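Local structure of eukaryotic initiation factor 4F subunit p150 (Saccharomyces cerevisiae, 2VSO) at residues Trp141-Pro146 and Ser208-Thr213; Arg200-Leu205 and Asp247-Ile252; Ser216-Leu221 and Phe268-Ile273. The protein contributes, through this middle eIF4A-binding domain, to the eIF4F complex, which interacts with the mRNA cap and serves as an initial point of assembly for the translation apparatus. All blocks are in the same frame, centred on the assembly; numbering follows the deposited sequence.

Contact 1. Residues Trp141-Pro146 and Ser208-Thr213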
loop_
_atom_site.group_PDB
_atom_site.type_symbol
_atom_site.label_atom_id
_atom_site.label_comp_id
_atom_site.label_asym_id
_atom_site.label_seq_id
_atom_site.Cartn_x
_atom_site.Cartn_y
_atom_site.Cartn_z
ATOM N N TRP C 141 -17.491 15.228 -12.731
ATOM C CA TRP C 141 -16.972 13.915 -13.110
ATOM C C TRP C 141 -18.122 12.907 -13.169
ATOM O O TRP C 141 -19.222 13.202 -12.698
ATOM C CB TRP C 141 -15.869 13.461 -12.136
ATOM C CG TRP C 141 -16.353 13.030 -10.770
ATOM C CD1 TRP C 141 -16.730 11.770 -10.396
ATOM C CD2 TRP C 141 -16.484 13.850 -9.598
ATOM N NE1 TRP C 141 -17.106 11.761 -9.075
ATOM C CE2 TRP C 141 -16.966 13.023 -8.563
ATOM C CE3 TRP C 141 -16.257 15.205 -9.329
ATOM C CZ2 TRP C 141 -17.225 13.505 -7.280
ATOM C CZ3 TRP C 141 -16.505 15.678 -8.051
ATOM C CH2 TRP C 141 -16.979 14.824 -7.039
ATOM N N THR C 142 -17.886 11.737 -13.769
ATOM C CA THR C 142 -18.917 10.695 -13.820
ATOM C C THR C 142 -18.557 9.492 -12.949
ATOM O O THR C 142 -17.389 9.115 -12.846
ATOM C CB THR C 142 -19.223 10.215 -15.272
ATOM O OG1 THR C 142 -18.032 9.700 -15.879
ATOM C CG2 THR C 142 -19.786 11.356 -16.126
ATOM N N ASP C 143 -19.565 8.894 -12.321
ATOM C CA ASP C 143 -19.340 7.716 -11.492
ATOM C C ASP C 143 -19.137 6.449 -12.328
ATOM O O ASP C 143 -18.204 5.681 -12.086
ATOM C CB ASP C 143 -20.489 7.511 -10.503
ATOM C CG ASP C 143 -20.284 6.290 -9.626
ATOM O OD1 ASP C 143 -19.111 5.946 -9.367
ATOM O OD2 ASP C 143 -21.286 5.675 -9.201
ATOM N N LYS C 144 -20.016 6.235 -13.303
ATOM C CA LYS C 144 -19.951 5.036 -14.127
ATOM C C LYS C 144 -18.904 5.166 -15.212
ATOM O O LYS C 144 -18.927 6.112 -15.999
ATOM C CB LYS C 144 -21.315 4.728 -14.746
ATOM C CG LYS C 144 -22.344 4.212 -13.749
ATOM C CD LYS C 144 -23.579 3.672 -14.454
ATOM C CE LYS C 144 -24.256 4.743 -15.289
ATOM N NZ LYS C 144 -25.568 4.272 -15.811
ATOM N N LEU C 145 -17.982 4.211 -15.249
ATOM C CA LEU C 145 -16.917 4.223 -16.243
ATOM C C LEU C 145 -17.210 3.218 -17.354
ATOM O O LEU C 145 -17.827 2.179 -17.107
ATOM C CB LEU C 145 -15.578 3.923 -15.583
ATOM N N PRO C 146 -16.774 3.524 -18.576
ATOM C CA PRO C 146 -16.924 2.591 -19.693
ATOM C C PRO C 146 -16.031 1.372 -19.501
ATOM O O PRO C 146 -16.194 0.619 -18.538
ATOM C CB PRO C 146 -16.611 3.267 -21.012
ATOM N N SER C 208 -27.128 3.392 -9.060
ATOM C CA SER C 208 -26.205 2.254 -9.126
ATOM C C SER C 208 -24.760 2.670 -8.858
ATOM O O SER C 208 -23.985 2.894 -9.790
ATOM C CB SER C 208 -26.321 1.521 -10.470
ATOM O OG SER C 208 -25.644 2.211 -11.506
ATOM N N PRO C 209 -24.395 2.754 -7.570
ATOM C CA PRO C 209 -23.124 3.314 -7.093
ATOM C C PRO C 209 -21.963 2.358 -7.305
ATOM O O PRO C 209 -22.110 1.164 -7.063
ATOM C CB PRO C 209 -23.363 3.501 -5.588
ATOM C CG PRO C 209 -24.835 3.172 -5.348
ATOM C CD PRO C 209 -25.231 2.270 -6.461
ATOM N N SER C 210 -20.826 2.881 -7.751
ATOM C CA SER C 210 -19.634 2.067 -7.922
ATOM C C SER C 210 -18.973 1.875 -6.565
ATOM O O SER C 210 -19.306 2.562 -5.606
ATOM C CB SER C 210 -18.663 2.716 -8.909
ATOM O OG SER C 210 -18.086 3.887 -8.358
ATOM N N GLU C 211 -18.041 0.940 -6.472
ATOM C CA GLU C 211 -17.433 0.658 -5.182
ATOM C C GLU C 211 -16.470 1.752 -4.705
ATOM O O GLU C 211 -16.324 1.972 -3.506
ATOM C CB GLU C 211 -16.797 -0.734 -5.169
ATOM C CG GLU C 211 -17.853 -1.827 -5.072
ATOM C CD GLU C 211 -17.289 -3.188 -4.724
ATOM O OE1 GLU C 211 -16.050 -3.356 -4.774
ATOM O OE2 GLU C 211 -18.097 -4.089 -4.407
ATOM N N GLU C 212 -15.832 2.450 -5.636
ATOM C CA GLU C 212 -14.984 3.583 -5.281
ATOM C C GLU C 212 -15.791 4.721 -4.645
ATOM O O GLU C 212 -15.336 5.363 -3.703
ATOM C CB GLU C 212 -14.231 4.102 -6.505
ATOM C CG GLU C 212 -13.579 3.020 -7.341
ATOM C CD GLU C 212 -12.758 3.601 -8.464
ATOM O OE1 GLU C 212 -12.605 4.842 -8.495
ATOM O OE2 GLU C 212 -12.271 2.824 -9.314
ATOM N N THR C 213 -16.992 4.962 -5.161
ATOM C CA THR C 213 -17.854 6.010 -4.628
ATOM C C THR C 213 -18.305 5.704 -3.205
ATOM O O THR C 213 -18.221 6.560 -2.323
ATOM C CB THR C 213 -19.074 6.251 -5.542
ATOM O OG1 THR C 213 -18.648 6.956 -6.712
ATOM C CG2 THR C 213 -20.114 7.072 -4.839
HETATM O O HOH W 1 -19.092 10.097 -7.494
#

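Contact 2. Residues Arg200-Leu205 and Asp247-Ile252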
loop_
_atom_site.group_PDB
_atom_site.type_symbol
_atom_site.label_atom_id
_atom_site.label_comp_id
_atom_site.label_asym_id
_atom_site.label_seq_id
_atom_site.Cartn_x
_atom_site.Cartn_y
_atom_site.Cartn_z
ATOM N N ARG C 200 -23.629 15.762 -3.946
ATOM C CA ARG C 200 -23.102 15.154 -5.161
ATOM C C ARG C 200 -22.983 13.648 -5.034
ATOM O O ARG C 200 -23.280 12.920 -5.981
ATOM C CB ARG C 200 -21.734 15.758 -5.496
ATOM C CG ARG C 200 -20.969 15.047 -6.600
ATOM C CD ARG C 200 -21.636 15.187 -7.961
ATOM N NE ARG C 200 -21.079 14.242 -8.930
ATOM C CZ ARG C 200 -21.599 14.003 -10.131
ATOM N NH1 ARG C 200 -22.697 14.638 -10.525
ATOM N NH2 ARG C 200 -21.023 13.123 -10.937
ATOM N N LEU C 201 -22.537 13.196 -3.859
ATOM C CA LEU C 201 -22.338 11.769 -3.569
ATOM C C LEU C 201 -23.660 11.027 -3.462
ATOM O O LEU C 201 -23.789 9.914 -3.956
ATOM C CB LEU C 201 -21.526 11.577 -2.286
ATOM C CG LEU C 201 -20.077 12.052 -2.329
ATOM C CD1 LEU C 201 -19.531 12.148 -0.935
ATOM C CD2 LEU C 201 -19.203 11.167 -3.214
ATOM N N MET C 202 -24.640 11.646 -2.812
ATOM C CA MET C 202 -25.972 11.067 -2.723
ATOM C C MET C 202 -26.581 10.864 -4.107
ATOM O O MET C 202 -27.335 9.927 -4.335
ATOM C CB MET C 202 -26.888 11.941 -1.873
ATOM C CG MET C 202 -26.483 12.051 -0.413
ATOM S SD MET C 202 -27.702 12.951 0.561
ATOM C CE MET C 202 -27.567 14.568 -0.201
ATOM N N LYS C 203 -26.243 11.745 -5.032
ATOM C CA LYS C 203 -26.753 11.647 -6.390
ATOM C C LYS C 203 -26.266 10.345 -7.038
ATOM O O LYS C 203 -27.035 9.646 -7.683
ATOM C CB LYS C 203 -26.307 12.868 -7.203
ATOM C CG LYS C 203 -27.317 13.368 -8.237
ATOM C CD LYS C 203 -27.149 12.683 -9.586
ATOM C CE LYS C 203 -28.158 13.205 -10.597
ATOM N NZ LYS C 203 -28.201 12.361 -11.822
ATOM N N ASP C 204 -24.991 10.021 -6.845
ATOM C CA ASP C 204 -24.405 8.819 -7.425
ATOM C C ASP C 204 -24.786 7.568 -6.626
ATOM O O ASP C 204 -24.706 6.441 -7.125
ATOM C CB ASP C 204 -22.880 8.950 -7.517
ATOM C CG ASP C 204 -22.439 9.985 -8.545
ATOM O OD1 ASP C 204 -23.279 10.812 -8.956
ATOM O OD2 ASP C 204 -21.253 9.976 -8.938
ATOM N N LEU C 205 -25.207 7.778 -5.386
ATOM C CA LEU C 205 -25.609 6.689 -4.515
ATOM C C LEU C 205 -26.971 6.109 -4.894
ATOM O O LEU C 205 -27.276 4.958 -4.567
ATOM C CB LEU C 205 -25.624 7.160 -3.065
ATOM C CG LEU C 205 -24.481 6.691 -2.169
ATOM C CD1 LEU C 205 -23.240 6.342 -2.966
ATOM C CD2 LEU C 205 -24.208 7.755 -1.120
ATOM N N ASP C 247 -29.694 11.790 7.701
ATOM C CA ASP C 247 -30.883 10.947 7.713
ATOM C C ASP C 247 -31.182 10.404 6.311
ATOM O O ASP C 247 -31.285 9.201 6.121
ATOM C CB ASP C 247 -32.082 11.715 8.270
ATOM C CG ASP C 247 -31.956 11.998 9.764
ATOM O OD1 ASP C 247 -31.163 11.301 10.438
ATOM O OD2 ASP C 247 -32.657 12.910 10.267
ATOM N N SER C 248 -31.301 11.297 5.333
ATOM C CA SER C 248 -31.538 10.916 3.942
ATOM C C SER C 248 -30.446 9.990 3.426
ATOM O O SER C 248 -30.723 8.973 2.789
ATOM C CB SER C 248 -31.587 12.154 3.035
ATOM O OG SER C 248 -32.503 13.129 3.497
ATOM N N LEU C 249 -29.203 10.366 3.695
ATOM C CA LEU C 249 -28.042 9.648 3.189
ATOM C C LEU C 249 -27.946 8.207 3.717
ATOM O O LEU C 249 -27.642 7.274 2.971
ATOM C CB LEU C 249 -26.776 10.436 3.532
ATOM C CG LEU C 249 -25.409 9.822 3.252
ATOM C CD1 LEU C 249 -25.318 9.288 1.832
ATOM C CD2 LEU C 249 -24.324 10.838 3.526
ATOM N N PHE C 250 -28.202 8.035 5.008
ATOM C CA PHE C 250 -28.183 6.719 5.623
ATOM C C PHE C 250 -29.361 5.856 5.166
ATOM O O PHE C 250 -29.284 4.632 5.172
ATOM C CB PHE C 250 -28.112 6.838 7.142
ATOM C CG PHE C 250 -26.720 7.054 7.659
ATOM C CD1 PHE C 250 -26.184 8.323 7.729
ATOM C CD2 PHE C 250 -25.938 5.981 8.052
ATOM C CE1 PHE C 250 -24.900 8.518 8.190
ATOM C CE2 PHE C 250 -24.660 6.171 8.518
ATOM C CZ PHE C 250 -24.138 7.436 8.589
ATOM N N GLY C 251 -30.440 6.495 4.742
ATOM C CA GLY C 251 -31.552 5.772 4.166
ATOM C C GLY C 251 -31.253 5.255 2.770
ATOM O O GLY C 251 -31.873 4.310 2.305
ATOM N N ILE C 252 -30.304 5.885 2.094
ATOM C CA ILE C 252 -29.914 5.472 0.754
ATOM C C ILE C 252 -28.971 4.309 0.883
ATOM O O ILE C 252 -28.907 3.447 0.009
ATOM C CB ILE C 252 -29.192 6.611 -0.007
ATOM C CG1 ILE C 252 -30.198 7.650 -0.501
ATOM C CG2 ILE C 252 -28.407 6.068 -1.180
ATOM C CD1 ILE C 252 -29.537 8.840 -1.119
#

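Contact 3. Residues Ser216-Leu221 and Phe268-Ile273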
loop_
_atom_site.group_PDB
_atom_site.type_symbol
_atom_site.label_atom_id
_atom_site.label_comp_id
_atom_site.label_asym_id
_atom_site.label_seq_id
_atom_site.Cartn_x
_atom_site.Cartn_y
_atom_site.Cartn_z
ATOM N N SER C 216 -15.673 6.065 -0.858
ATOM C CA SER C 216 -15.464 7.485 -0.640
ATOM C C SER C 216 -16.393 8.038 0.433
ATOM O O SER C 216 -15.949 8.777 1.309
ATOM C CB SER C 216 -15.669 8.241 -1.953
ATOM O OG SER C 216 -15.656 9.646 -1.760
ATOM N N VAL C 217 -17.674 7.675 0.356
ATOM C CA VAL C 217 -18.687 8.128 1.304
ATOM C C VAL C 217 -18.389 7.687 2.726
ATOM O O VAL C 217 -18.463 8.491 3.655
ATOM C CB VAL C 217 -20.097 7.630 0.933
ATOM C CG1 VAL C 217 -21.131 8.596 1.451
ATOM C CG2 VAL C 217 -20.234 7.531 -0.560
ATOM N N VAL C 218 -18.068 6.404 2.888
ATOM C CA VAL C 218 -17.719 5.847 4.189
ATOM C C VAL C 218 -16.561 6.613 4.794
ATOM O O VAL C 218 -16.665 7.130 5.906
ATOM C CB VAL C 218 -17.390 4.325 4.114
ATOM C CG1 VAL C 218 -16.730 3.862 5.386
ATOM C CG2 VAL C 218 -18.652 3.510 3.846
ATOM N N GLU C 219 -15.461 6.704 4.059
ATOM C CA GLU C 219 -14.299 7.430 4.546
ATOM C C GLU C 219 -14.630 8.869 4.929
ATOM O O GLU C 219 -14.123 9.371 5.932
ATOM C CB GLU C 219 -13.161 7.385 3.541
ATOM C CG GLU C 219 -12.616 5.996 3.293
ATOM C CD GLU C 219 -11.662 5.952 2.110
ATOM O OE1 GLU C 219 -11.525 6.984 1.420
ATOM O OE2 GLU C 219 -11.051 4.891 1.868
ATOM N N LEU C 220 -15.489 9.522 4.142
ATOM C CA LEU C 220 -15.927 10.876 4.455
ATOM C C LEU C 220 -16.763 10.922 5.733
ATOM O O LEU C 220 -16.499 11.698 6.638
ATOM C CB LEU C 220 -16.706 11.454 3.284
ATOM C CG LEU C 220 -17.095 12.935 3.381
ATOM C CD1 LEU C 220 -15.863 13.844 3.464
ATOM C CD2 LEU C 220 -17.940 13.295 2.194
ATOM N N LEU C 221 -17.766 10.065 5.815
ATOM C CA LEU C 221 -18.543 9.944 7.034
ATOM C C LEU C 221 -17.701 9.573 8.266
ATOM O O LEU C 221 -18.009 9.976 9.387
ATOM C CB LEU C 221 -19.656 8.931 6.834
ATOM C CG LEU C 221 -20.756 9.432 5.922
ATOM C CD1 LEU C 221 -21.556 8.261 5.399
ATOM C CD2 LEU C 221 -21.623 10.410 6.677
ATOM N N PHE C 268 -19.742 -4.657 4.660
ATOM C CA PHE C 268 -19.303 -4.593 6.044
ATOM C C PHE C 268 -19.012 -3.161 6.451
ATOM O O PHE C 268 -19.269 -2.786 7.584
ATOM C CB PHE C 268 -18.064 -5.473 6.300
ATOM C CG PHE C 268 -18.361 -6.949 6.361
ATOM C CD1 PHE C 268 -17.425 -7.873 5.928
ATOM C CD2 PHE C 268 -19.579 -7.407 6.834
ATOM C CE1 PHE C 268 -17.701 -9.221 5.974
ATOM C CE2 PHE C 268 -19.857 -8.758 6.872
ATOM C CZ PHE C 268 -18.915 -9.664 6.446
ATOM N N LYS C 269 -18.458 -2.374 5.532
ATOM C CA LYS C 269 -18.173 -0.957 5.793
ATOM C C LYS C 269 -19.450 -0.154 6.037
ATOM O O LYS C 269 -19.529 0.630 6.977
ATOM C CB LYS C 269 -17.379 -0.335 4.639
ATOM C CG LYS C 269 -15.904 -0.717 4.623
ATOM C CD LYS C 269 -15.225 -0.317 3.307
ATOM C CE LYS C 269 -13.719 -0.248 3.479
ATOM N NZ LYS C 269 -13.176 -1.473 4.125
ATOM N N LEU C 270 -20.448 -0.372 5.189
ATOM C CA LEU C 270 -21.730 0.291 5.319
ATOM C C LEU C 270 -22.458 -0.055 6.611
ATOM O O LEU C 270 -23.041 0.803 7.254
ATOM C CB LEU C 270 -22.614 -0.045 4.119
ATOM C CG LEU C 270 -21.990 0.226 2.753
ATOM C CD1 LEU C 270 -22.854 -0.352 1.645
ATOM C CD2 LEU C 270 -21.797 1.717 2.558
ATOM N N ILE C 271 -22.445 -1.327 6.979
ATOM C CA ILE C 271 -23.127 -1.775 8.184
ATOM C C ILE C 271 -22.450 -1.184 9.422
ATOM O O ILE C 271 -23.090 -0.951 10.452
ATOM C CB ILE C 271 -23.199 -3.318 8.234
ATOM C CG1 ILE C 271 -24.273 -3.814 7.270
ATOM C CG2 ILE C 271 -23.509 -3.816 9.631
ATOM C CD1 ILE C 271 -24.072 -5.239 6.840
ATOM N N ASP C 272 -21.161 -0.896 9.294
ATOM C CA ASP C 272 -20.388 -0.339 10.397
ATOM C C ASP C 272 -20.524 1.168 10.640
ATOM O O ASP C 272 -20.514 1.574 11.797
ATOM C CB ASP C 272 -18.924 -0.758 10.302
ATOM C CG ASP C 272 -18.731 -2.245 10.572
ATOM O OD1 ASP C 272 -19.750 -2.956 10.712
ATOM O OD2 ASP C 272 -17.569 -2.701 10.647
ATOM N N ILE C 273 -20.646 1.997 9.590
ATOM C CA ILE C 273 -20.988 3.415 9.839
ATOM C C ILE C 273 -22.429 3.569 10.298
ATOM O O ILE C 273 -22.728 4.455 11.088
ATOM C CB ILE C 273 -20.732 4.408 8.654
ATOM C CG1 ILE C 273 -20.574 3.673 7.331
ATOM C CG2 ILE C 273 -19.564 5.364 8.954
ATOM C CD1 ILE C 273 -21.851 3.592 6.550
#

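Contact 1. Residues Trp141-Pro146 and Ser208-Thr213
Asp143 meets Ser210 with both oxygens of its carboxylate, a worked example of one acidic side chain joining a loop to the start of a helix. The hydroxyl OG of Ser210 donates to Asp143 OD1 at 2.5 Å, while the backbone N of Ser210 donates to Asp143 OD2 at 3.2 Å, with an N-H...O angle of 154°. Each oxygen offers its syn lone pair, and this two-point grip restrains rotation of the carboxylate. CG of Asp143 stands anti to the backbone N (chi1 180°), on the side facing the helix start. Thr213 OG1 lies 2.9 Å from Asp143 OD1, a weak bond at most, since its proton may go to another acceptor. A water extends the polar patch: it accepts from Trp141 NE1 and also bonds to Thr213 OG1. At the exposed margin, Lys144 CD rests 3.9 Å from Ser208 OG. Because Ser210 is the N-cap of helix 211-228, the negative carboxylate probably also interacts favourably with the positive end of the helix dipole. Further out, Lys170 NZ binds both Ser210 OG and the carbonyl O of Asp143, so one lysine nitrogen bonds to both segments. Trp141 packs on Leu174 and Val177 of helix 163-185 and makes a cation-pi contact with Arg200 of helix 191-206; Thr213 touches Leu174 and Leu205, so the loop and the helix start together bridge those two helices.

Contact 2. Residues Arg200-Leu205 and Asp247-Ile252
Met202 and Leu205 reach from one helix to Leu249 and Ile252 of another; their side chains meet through apolar atoms, with no hydrogen bond between the segments. Met202 can be followed outward. Its CB meets the end of Ile252, with CD1 at 4.1 Å. CG, anti to the carbonyl carbon (chi1 -65°), comes to 3.7 Å from Leu249 CD1, and SD then lies 4.0 Å from Leu249 CB. A bend at chi3 (-65°) finally turns the terminal CE off the line of the chain. The methionine thus spans both residues of the opposing helix, touching one with its root and the other with its middle.

Leu205, one turn further on, repeats the double contact. Its CB faces Ile252 CG2 at 3.5 Å, whereas its CD2 meets Leu249 CD1, also at 3.5 Å. Leu249 CD1 is therefore shared between Leu205 CD2 and Met202 CG. The two branches of Ile252 likewise divide the work: CG2 packs on Leu205, and CD1 approaches the carbonyl O and CB of Met202. An alanine in place of Ile252 would remove both branches and would probably open a gap beside Leu205 CB and the root of Met202.

Around the contact, Leu205 also packs on Leu253 and Ile256, further along helix 242-257, and Leu249 on Phe198, further back on helix 191-206. The backbones run nearly the same way: the segment axes pass 10.3 Å apart at 26°, and the nearest CA pair, Met202 and Leu249, is 6.4 Å apart. Near-parallel packing of helices separated in the chain by an intervening one, with a hydrophobic seam between them, is characteristic of HEAT-type helical solenoids, the fold to which the MIF4G domain belongs.

Contact 3. Residues Ser216-Leu221 and Phe268-Ile273
The CA atoms of Val218 and Leu270 are the nearest pair across two helical segments that run in almost the same direction, their axes 10.2 Å apart at closest and inclined at 29°. One methyl group carries most of the side-chain contact. Val218 CG2, anti to the carbonyl carbon of its own residue, projects among three residues of helix 264-278: it approaches Leu270 CD2 at 3.8 Å, Ile273 CG1 at 4.0 Å and Lys269 CB at 4.1 Å. The valine and Leu270 side chains cross at about a right angle, and only the tip of the leucine touches. Lys269 contributes the root of its chain, while its far end leads away from the valine and its helix. One turn along, Leu221 CB meets Ile273 CG2 at 4.2 Å, so Ile273 uses different branches for its two partners. No hydrogen bond joins the segments, and the seam is held by apolar packing. Its surroundings extend the same core: Leu221 also rests on Leu246 and Phe198, and Leu270 on Ile256 and Ile257. Away from the seam, another protein chain offers basic side chains to Asp272 OD1, as a salt bridge, and to Phe268, as a cation-pi contact, in keeping with the eIF4A-binding role of this domain. Helix 264-278 therefore stands between that partner and helix 211-228, with helix 242-257 packed against both and helix 191-206 touching helix 211-228.

Contact 2 connects the other two, which merely adjoin in sequence. Helix 211-228 supplies contact 1 with its start and contact 3 with its middle, their centres about 16 Å apart. Contact 2, about 14 Å from contact 1 and 12 Å from contact 3, centre to centre, touches both. Toward contact 1, Asp204 O lies 3.6 Å from Pro209 CB. Toward contact 3, Leu205 is one joint, its CD2 4.0 Å from Val217 CG2 in segment 216-221; Leu201 CD1, 3.7 Å from Leu220 CD2, and Phe250 CE2, 3.6 Å from Ile273 O, add further links. Of the three, only contact 3 has segments touched by the other protein chain.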